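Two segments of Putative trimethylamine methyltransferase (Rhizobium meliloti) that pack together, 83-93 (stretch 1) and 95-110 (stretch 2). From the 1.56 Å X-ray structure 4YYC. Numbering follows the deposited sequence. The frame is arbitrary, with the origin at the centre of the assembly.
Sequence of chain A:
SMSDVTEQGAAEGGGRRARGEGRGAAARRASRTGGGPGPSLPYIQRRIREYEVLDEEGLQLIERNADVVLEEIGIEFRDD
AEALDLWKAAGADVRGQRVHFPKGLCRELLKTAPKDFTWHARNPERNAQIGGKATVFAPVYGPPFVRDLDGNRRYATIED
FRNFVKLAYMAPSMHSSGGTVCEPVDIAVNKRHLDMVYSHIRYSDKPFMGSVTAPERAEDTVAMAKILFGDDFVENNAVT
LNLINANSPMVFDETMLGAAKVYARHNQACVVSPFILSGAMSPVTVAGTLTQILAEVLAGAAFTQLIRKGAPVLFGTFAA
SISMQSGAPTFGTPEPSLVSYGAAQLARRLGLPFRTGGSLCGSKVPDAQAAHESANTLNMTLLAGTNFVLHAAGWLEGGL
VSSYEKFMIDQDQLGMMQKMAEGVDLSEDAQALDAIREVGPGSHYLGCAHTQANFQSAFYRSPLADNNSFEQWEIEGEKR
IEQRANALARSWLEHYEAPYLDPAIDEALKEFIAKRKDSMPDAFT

Stretch 1 (83-93) ALDLWKAAGAD
Stretch 2 (95-110) RGQRVHFPKGLCRELL

A helix that runs into a tight hairpin can use the returning strand as a lid for its own apolar side, and this pair of segments from a putative trimethylamine methyltransferase shows how the shapes are matched. Residues 83-90 complete a helix, Gly-91 ends it, and the chain then extends through Ala-92 and Asp-93. It reverses in a type II' turn from Arg-95 to Arg-98, returns as strand 98-100, and enters a second helix, 105-109, whose axis lies at 94° to the first and 12.6 Å from it at closest approach. The contact buries 675 Å², summed over both sides.

The helix ends in a Schellman motif. Ala-92 N bonds to Trp-87 O at 3.0 Å, and Gly-91, with phi/psi of 106/12, stands where a CB would be jammed against the preceding carbonyl oxygen. The register of the hairpin is set by an antiparallel hydrogen-bonded pair, Asp-93 with His-100 (chi1 m), whose side chains lie on the same face of the sheet, Asp-93 CB 4.2 Å from His-100 CB. Asp-93 N donates to His-100 O at 2.9 Å, and His-100 N to Asp-93 O at 2.8 Å; both N-H...O angles are 168°. Nearer the turn, Arg-95 N reaches Arg-98 O at 2.9 Å and Arg-98 N reaches Arg-95 O at 3.0 Å. Gly-96, at phi/psi 63/-120, takes a positive phi that favours glycine.

The principal bump is the indole of Trp-87. Its CB points toward the second stretch, and chi1 of -83° (m) with chi2 of 118° lays the ring across a hollow lined by Val-99 (t), Phe-101, Leu-105 (t, p), Cys-106 (m) and Leu-109 (m, t). One ring face receives two neighbours: Val-99 CG1 sits over the five-membered ring, 3.9 Å from Trp-87 CG, while Phe-101 (chi1 -58°, m; chi2 84°) turns its edge to the six-membered ring, with planes at 88° and Phe-101 CE2 3.4 Å from Trp-87 CH2. Leu-105 CD2 lies at the indole edge, 4.3 Å from Trp-87 CZ3. From the second helix, Leu-109 CD1 approaches Trp-87 CZ3 to 3.7 Å, and Cys-106 SG comes within 4.1 Å of Trp-87 CH2. Trp-87, Ala-92, Val-99 and Phe-101 are all buried, which suits their apolar side chains.

A small residue suits the narrower place. Ala-92 CB lies 3.6 Å from Val-99 CG1 and 3.5 Å from His-100 O, with Leu-105 CD2 4.3 Å away, so a methyl group fits closely here. Carbonyl oxygens also pack against apolar carbons: Ala-90 O meets Leu-105 CD1 at 3.7 Å, and Gly-91 O meets Pro-102 CG at 3.6 Å. One turn before Trp-87, Leu-84 (m, t) extends to the turn: its CD1 is 3.4 Å from Gly-96 O, and its CD2 is 3.9 Å from Val-99 CG2.

A polar clasp completes the hairpin. With chi1 at 178° (t), Asp-93 places OD2 in a salt bridge, 2.9 Å from Arg-95 NH2 and 3.0 Å from Arg-95 NE, at the guanidinium edge. The Arg-95 side chain (m, t, t) runs out extended to reach it.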

# COMPACT_ATOMS: atom_id res chain seq x y z
N ALA A 83 33.38 19.17 -17.56
CA ALA A 83 32.88 18.89 -16.22
C ALA A 83 34.01 18.86 -15.21
O ALA A 83 33.89 19.35 -14.09
CB ALA A 83 32.13 17.57 -16.20
N LEU A 84 35.12 18.21 -15.59
CA LEU A 84 36.28 18.16 -14.70
C LEU A 84 36.84 19.56 -14.41
O LEU A 84 37.25 19.86 -13.28
CB LEU A 84 37.38 17.25 -15.23
CG LEU A 84 37.02 15.78 -15.41
CD1 LEU A 84 38.25 15.01 -15.87
CD2 LEU A 84 36.42 15.17 -14.17
N ASP A 85 36.89 20.40 -15.44
CA ASP A 85 37.34 21.76 -15.24
C ASP A 85 36.42 22.53 -14.34
O ASP A 85 36.89 23.30 -13.51
CB ASP A 85 37.51 22.53 -16.55
CG ASP A 85 38.70 22.08 -17.35
OD1 ASP A 85 39.51 21.24 -16.90
OD2 ASP A 85 38.88 22.61 -18.48
N LEU A 86 35.12 22.32 -14.47
CA LEU A 86 34.16 23.00 -13.59
C LEU A 86 34.36 22.62 -12.13
O LEU A 86 34.31 23.46 -11.24
CB LEU A 86 32.73 22.75 -14.04
CG LEU A 86 32.34 23.49 -15.31
CD1 LEU A 86 31.09 22.89 -15.93
CD2 LEU A 86 32.15 24.97 -15.02
N TRP A 87 34.62 21.33 -11.89
CA TRP A 87 34.81 20.81 -10.54
C TRP A 87 36.12 21.33 -9.94
O TRP A 87 36.14 21.72 -8.78
CB TRP A 87 34.72 19.27 -10.49
CG TRP A 87 33.30 18.79 -10.42
CD1 TRP A 87 32.62 18.03 -11.32
CD2 TRP A 87 32.36 19.12 -9.38
NE1 TRP A 87 31.34 17.82 -10.89
CE2 TRP A 87 31.14 18.51 -9.72
CE3 TRP A 87 32.43 19.90 -8.21
CZ2 TRP A 87 30.01 18.63 -8.90
CZ3 TRP A 87 31.31 20.01 -7.41
CH2 TRP A 87 30.11 19.39 -7.78
N LYS A 88 37.19 21.36 -10.74
CA LYS A 88 38.46 21.86 -10.23
C LYS A 88 38.29 23.32 -9.83
O LYS A 88 38.76 23.74 -8.78
CB LYS A 88 39.60 21.73 -11.22
CG LYS A 88 40.90 22.25 -10.64
N ALA A 89 37.60 24.09 -10.66
CA ALA A 89 37.39 25.52 -10.39
C ALA A 89 36.56 25.76 -9.14
O ALA A 89 36.77 26.76 -8.46
CB ALA A 89 36.73 26.19 -11.58
N ALA A 90 35.60 24.87 -8.88
CA ALA A 90 34.76 24.94 -7.70
C ALA A 90 35.48 24.51 -6.43
O ALA A 90 34.93 24.66 -5.34
CB ALA A 90 33.49 24.13 -7.88
N GLY A 91 36.67 23.92 -6.56
CA GLY A 91 37.51 23.54 -5.42
C GLY A 91 37.57 22.06 -5.08
O GLY A 91 38.12 21.69 -4.05
N ALA A 92 37.07 21.20 -5.96
CA ALA A 92 37.20 19.75 -5.79
C ALA A 92 38.55 19.26 -6.24
O ALA A 92 39.26 19.98 -6.95
CB ALA A 92 36.09 19.04 -6.54
N ASP A 93 38.92 18.06 -5.81
CA ASP A 93 40.23 17.47 -6.15
C ASP A 93 39.99 16.44 -7.24
O ASP A 93 39.35 15.41 -6.98
CB ASP A 93 40.84 16.83 -4.90
CG ASP A 93 42.18 16.13 -5.15
OD1 ASP A 93 42.81 16.30 -6.23
OD2 ASP A 93 42.64 15.41 -4.23
N ARG A 95 41.22 13.66 -9.81
CA ARG A 95 42.27 12.66 -9.99
C ARG A 95 41.86 11.77 -11.16
O ARG A 95 41.00 10.90 -11.01
CB ARG A 95 42.44 11.84 -8.71
CG ARG A 95 42.75 12.67 -7.48
CD ARG A 95 43.00 11.80 -6.26
NE ARG A 95 42.75 12.57 -5.04
CZ ARG A 95 42.35 12.07 -3.86
NH1 ARG A 95 42.16 10.75 -3.66
NH2 ARG A 95 42.10 12.91 -2.86
N GLY A 96 42.44 12.02 -12.33
CA GLY A 96 41.92 11.40 -13.56
C GLY A 96 40.50 11.88 -13.82
O GLY A 96 40.26 13.08 -13.95
N GLN A 97 39.56 10.93 -13.87
CA GLN A 97 38.15 11.25 -14.03
C GLN A 97 37.41 11.15 -12.73
O GLN A 97 36.19 11.30 -12.74
CB GLN A 97 37.54 10.32 -15.07
CG GLN A 97 38.24 10.44 -16.39
CD GLN A 97 37.45 9.80 -17.50
OE1 GLN A 97 37.01 10.48 -18.43
NE2 GLN A 97 37.21 8.50 -17.39
N ARG A 98 38.11 10.95 -11.61
CA ARG A 98 37.45 10.83 -10.30
C ARG A 98 37.47 12.18 -9.62
O ARG A 98 38.53 12.78 -9.45
CB ARG A 98 38.20 9.83 -9.43
CG ARG A 98 37.50 9.46 -8.13
CD ARG A 98 36.30 8.58 -8.35
NE ARG A 98 36.72 7.28 -8.87
CZ ARG A 98 37.24 6.28 -8.16
NH1 ARG A 98 37.41 6.37 -6.82
NH2 ARG A 98 37.60 5.17 -8.81
N VAL A 99 36.29 12.66 -9.22
CA VAL A 99 36.19 13.90 -8.49
C VAL A 99 36.02 13.62 -6.99
O VAL A 99 35.07 12.95 -6.61
CB VAL A 99 35.01 14.74 -8.99
CG1 VAL A 99 35.01 16.08 -8.28
CG2 VAL A 99 35.11 14.94 -10.49
N HIS A 100 36.97 14.12 -6.18
CA HIS A 100 36.91 14.01 -4.72
C HIS A 100 36.44 15.35 -4.15
O HIS A 100 37.00 16.40 -4.47
CB HIS A 100 38.27 13.62 -4.15
CG HIS A 100 38.74 12.26 -4.59
ND1 HIS A 100 38.60 11.14 -3.80
CD2 HIS A 100 39.31 11.84 -5.75
CE1 HIS A 100 39.07 10.09 -4.45
NE2 HIS A 100 39.53 10.49 -5.63
N PHE A 101 35.45 15.31 -3.28
CA PHE A 101 34.76 16.52 -2.84
C PHE A 101 35.09 16.85 -1.38
O PHE A 101 34.85 16.03 -0.49
CB PHE A 101 33.24 16.34 -2.96
CG PHE A 101 32.77 16.02 -4.37
CD1 PHE A 101 32.78 14.72 -4.84
CD2 PHE A 101 32.29 17.02 -5.20
CE1 PHE A 101 32.33 14.41 -6.11
CE2 PHE A 101 31.85 16.71 -6.48
CZ PHE A 101 31.89 15.40 -6.94
N PRO A 102 35.55 18.08 -1.11
CA PRO A 102 35.64 18.53 0.26
C PRO A 102 34.30 18.45 0.94
O PRO A 102 33.27 18.60 0.29
CB PRO A 102 36.05 19.99 0.14
CG PRO A 102 36.63 20.15 -1.18
CD PRO A 102 36.08 19.09 -2.06
N LYS A 103 34.32 18.24 2.23
CA LYS A 103 33.07 18.04 2.94
C LYS A 103 32.22 19.31 2.92
O LYS A 103 32.73 20.40 3.20
CB LYS A 103 33.33 17.51 4.36
CG LYS A 103 33.98 16.12 4.31
CD LYS A 103 33.45 15.11 5.30
CE LYS A 103 34.43 14.66 6.34
NZ LYS A 103 35.53 13.81 5.77
N GLY A 104 30.96 19.14 2.52
CA GLY A 104 30.00 20.21 2.47
C GLY A 104 29.91 20.93 1.14
O GLY A 104 28.99 21.71 0.95
N LEU A 105 30.87 20.73 0.23
CA LEU A 105 30.92 21.53 -0.99
C LEU A 105 29.65 21.40 -1.80
O LEU A 105 29.06 22.39 -2.22
CB LEU A 105 32.14 21.16 -1.86
CG LEU A 105 32.29 21.90 -3.20
CD1 LEU A 105 32.30 23.39 -3.00
CD2 LEU A 105 33.50 21.42 -4.00
N CYS A 106 29.25 20.17 -2.05
CA CYS A 106 28.04 19.94 -2.86
C CYS A 106 26.81 20.54 -2.22
O CYS A 106 26.03 21.22 -2.87
CB CYS A 106 27.83 18.45 -3.13
SG CYS A 106 29.10 17.71 -4.18
N ARG A 107 26.67 20.35 -0.92
CA ARG A 107 25.53 20.90 -0.23
C ARG A 107 25.51 22.45 -0.30
O ARG A 107 24.46 23.06 -0.51
CB ARG A 107 25.51 20.33 1.20
CG ARG A 107 24.24 20.44 1.94
CD ARG A 107 24.32 19.67 3.26
NE ARG A 107 24.28 18.19 3.14
CZ ARG A 107 23.17 17.44 3.11
NH1 ARG A 107 21.97 18.00 3.18
NH2 ARG A 107 23.28 16.12 3.04
N GLU A 108 26.67 23.09 -0.15
CA GLU A 108 26.77 24.54 -0.30
C GLU A 108 26.42 25.01 -1.70
O GLU A 108 25.68 25.98 -1.86
CB GLU A 108 28.18 25.03 0.07
CG GLU A 108 28.35 26.55 0.17
CD GLU A 108 27.64 27.20 1.37
OE1 GLU A 108 27.09 26.48 2.25
OE2 GLU A 108 27.64 28.46 1.45
N LEU A 109 26.93 24.32 -2.71
CA LEU A 109 26.61 24.66 -4.10
C LEU A 109 25.13 24.56 -4.37
O LEU A 109 24.59 25.30 -5.16
CB LEU A 109 27.38 23.78 -5.06
CG LEU A 109 28.90 24.05 -5.16
CD1 LEU A 109 29.63 22.91 -5.86
CD2 LEU A 109 29.16 25.39 -5.82
N LEU A 110 24.47 23.62 -3.70
CA LEU A 110 23.03 23.41 -3.90
C LEU A 110 22.15 24.44 -3.22
O LEU A 110 20.95 24.46 -3.45
CB LEU A 110 22.64 22.01 -3.44
CG LEU A 110 22.99 20.99 -4.53
CD1 LEU A 110 22.95 19.57 -3.99
CD2 LEU A 110 22.07 21.12 -5.74